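Local coordinates for major exported Hcp3 protein (Pseudomonas aeruginosa, PDB 3HE1) that is a secreted Hcp-family protein of the type VI secretion system, probably forming hexameric rings that stack into the tube this machine expels, at residues A[26-31]-A[52-57]. Numbering follows the deposited sequence.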
loop_
_atom_site.group_PDB
_atom_site.type_symbol
_atom_site.label_atom_id
_atom_site.label_comp_id
_atom_site.label_asym_id
_atom_site.label_seq_id
_atom_site.Cartn_x
_atom_site.Cartn_y
_atom_site.Cartn_z
ATOM N N PRO A 26 -8.791 2.834 -25.092
ATOM C CA PRO A 26 -9.923 3.222 -24.249
ATOM C C PRO A 26 -11.165 2.486 -24.700
ATOM O O PRO A 26 -11.187 1.903 -25.783
ATOM C CB PRO A 26 -10.088 4.687 -24.596
ATOM C CG PRO A 26 -9.908 4.659 -26.083
ATOM C CD PRO A 26 -8.804 3.619 -26.343
ATOM N N ALA A 27 -12.183 2.497 -23.854
ATOM C CA ALA A 27 -13.490 1.994 -24.214
ATOM C C ALA A 27 -14.387 3.216 -24.381
ATOM O O ALA A 27 -14.101 4.291 -23.823
ATOM C CB ALA A 27 -14.014 1.073 -23.127
ATOM N N TYR A 28 -15.439 3.077 -25.181
ATOM C CA TYR A 28 -16.446 4.131 -25.299
ATOM C C TYR A 28 -17.769 3.478 -25.020
ATOM O O TYR A 28 -17.927 2.294 -25.282
ATOM C CB TYR A 28 -16.422 4.790 -26.681
ATOM C CG TYR A 28 -15.198 5.653 -26.890
ATOM C CD1 TYR A 28 -15.159 6.957 -26.410
ATOM C CD2 TYR A 28 -14.069 5.154 -27.537
ATOM C CE1 TYR A 28 -14.036 7.748 -26.577
ATOM C CE2 TYR A 28 -12.936 5.943 -27.717
ATOM C CZ TYR A 28 -12.928 7.238 -27.232
ATOM O OH TYR A 28 -11.812 8.033 -27.400
HETATM N N MSE A 29 -18.711 4.226 -24.469
HETATM C CA MSE A 29 -19.967 3.621 -24.041
HETATM C C MSE A 29 -21.179 4.416 -24.515
HETATM O O MSE A 29 -21.091 5.595 -24.823
HETATM C CB MSE A 29 -19.980 3.459 -22.513
HETATM C CG MSE A 29 -21.271 2.884 -21.897
HETATM SE SE MSE A 29 -21.071 2.853 -19.957
HETATM C CE MSE A 29 -20.069 4.524 -19.838
ATOM N N SER A 30 -22.316 3.748 -24.586
ATOM C CA SER A 30 -23.552 4.421 -24.904
ATOM C C SER A 30 -24.570 3.979 -23.887
ATOM O O SER A 30 -24.581 2.817 -23.450
ATOM C CB SER A 30 -24.029 4.081 -26.324
ATOM O OG SER A 30 -24.365 2.708 -26.445
ATOM N N ILE A 31 -25.409 4.919 -23.486
ATOM C CA ILE A 31 -26.529 4.574 -22.648
ATOM C C ILE A 31 -27.827 5.082 -23.247
ATOM O O ILE A 31 -27.913 6.210 -23.699
ATOM C CB ILE A 31 -26.338 5.079 -21.221
ATOM C CG1 ILE A 31 -25.004 4.527 -20.681
ATOM C CG2 ILE A 31 -27.546 4.679 -20.368
ATOM C CD1 ILE A 31 -24.661 4.899 -19.244
ATOM N N THR A 52 -10.271 17.280 -23.841
ATOM C CA THR A 52 -10.153 15.825 -23.914
ATOM C C THR A 52 -10.709 15.276 -25.228
ATOM O O THR A 52 -10.448 14.132 -25.592
ATOM C CB THR A 52 -10.925 15.161 -22.750
ATOM O OG1 THR A 52 -10.496 15.721 -21.502
ATOM C CG2 THR A 52 -10.712 13.651 -22.740
ATOM N N TYR A 53 -11.470 16.111 -25.930
ATOM C CA TYR A 53 -12.244 15.688 -27.095
ATOM C C TYR A 53 -11.412 15.142 -28.252
ATOM O O TYR A 53 -10.447 15.762 -28.704
ATOM C CB TYR A 53 -13.134 16.833 -27.597
ATOM C CG TYR A 53 -13.644 16.643 -29.019
ATOM C CD1 TYR A 53 -14.794 15.899 -29.282
ATOM C CD2 TYR A 53 -12.973 17.211 -30.098
ATOM C CE1 TYR A 53 -15.258 15.720 -30.579
ATOM C CE2 TYR A 53 -13.431 17.039 -31.399
ATOM C CZ TYR A 53 -14.569 16.295 -31.633
ATOM O OH TYR A 53 -15.014 16.136 -32.926
ATOM N N GLN A 54 -11.807 13.965 -28.722
ATOM C CA GLN A 54 -11.325 13.420 -29.977
ATOM C C GLN A 54 -12.560 13.035 -30.779
ATOM O O GLN A 54 -13.510 12.465 -30.227
ATOM C CB GLN A 54 -10.444 12.190 -29.741
ATOM C CG GLN A 54 -10.062 11.447 -31.023
ATOM C CD GLN A 54 -9.505 10.055 -30.760
ATOM O OE1 GLN A 54 -10.099 9.263 -30.024
ATOM N NE2 GLN A 54 -8.363 9.748 -31.370
ATOM N N GLU A 55 -12.556 13.367 -32.068
ATOM C CA GLU A 55 -13.694 13.086 -32.934
ATOM C C GLU A 55 -13.881 11.588 -33.150
ATOM O O GLU A 55 -12.933 10.808 -33.047
ATOM C CB GLU A 55 -13.546 13.810 -34.279
ATOM C CG GLU A 55 -12.292 13.448 -35.069
ATOM C CD GLU A 55 -12.159 14.239 -36.368
ATOM O OE1 GLU A 55 -13.129 14.926 -36.761
ATOM O OE2 GLU A 55 -11.078 14.173 -36.994
ATOM N N GLY A 56 -15.115 11.191 -33.441
ATOM C CA GLY A 56 -15.413 9.809 -33.768
ATOM C C GLY A 56 -16.289 9.070 -32.766
ATOM O O GLY A 56 -16.693 7.937 -33.018
ATOM N N HIS A 57 -16.585 9.697 -31.633
ATOM C CA HIS A 57 -17.344 9.025 -30.586
ATOM C C HIS A 57 -18.241 10.003 -29.857
ATOM O O HIS A 57 -18.486 9.869 -28.663
ATOM C CB HIS A 57 -16.406 8.295 -29.627
ATOM C CG HIS A 57 -15.672 7.159 -30.268
ATOM N ND1 HIS A 57 -14.397 7.287 -30.773
ATOM C CD2 HIS A 57 -16.049 5.880 -30.518
ATOM C CE1 HIS A 57 -14.013 6.133 -31.294
ATOM N NE2 HIS A 57 -14.998 5.264 -31.151
#
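Tyr28 and His57 lay their rings flat on one another, joining the first strand of the Hcp beta-barrel to the loop that links helix 46-49 with strand 61-71. The planes lie 3° apart and the centroids 3.9 Å, a face-to-face stack, the rings slid a little past each other. His57 CG sits over the middle of the phenol ring, while Tyr28 CD2 lies over the middle of the imidazole. His57 CB lies over the same face of the phenol ring, 3.9 Å from the Tyr28 ring centroid, a CH-pi contact. Both aromatic groups suit the place: each offers a broad flat surface, and the imidazole also carries polar nitrogens at its rim. One of them, NE2, is hydrogen-bonded to Tyr121 OH on strand 112-123, whose ring stands nearly perpendicular to that of His57; this bond probably limits rotation of the imidazole beneath the phenol.

On the strand, Tyr28 turns CG anti to its own carbonyl carbon (chi1 -71°), which carries the ring toward the loop 52-57; Phe44, ahead of helix 46-49, meets the ring edge-to-face. Meanwhile the Tyr28 backbone pairs with Gln119. Gln54, itself exposed to solvent, has a chain extended beyond CG that carries its amide to the phenol end, the two planes inclined at 41°. There Gln54 OE1 lies 3.4 Å from Tyr28 OH, whereas the closest approach within the stack is Tyr28 CE2 to His57 ND1, 3.6 Å.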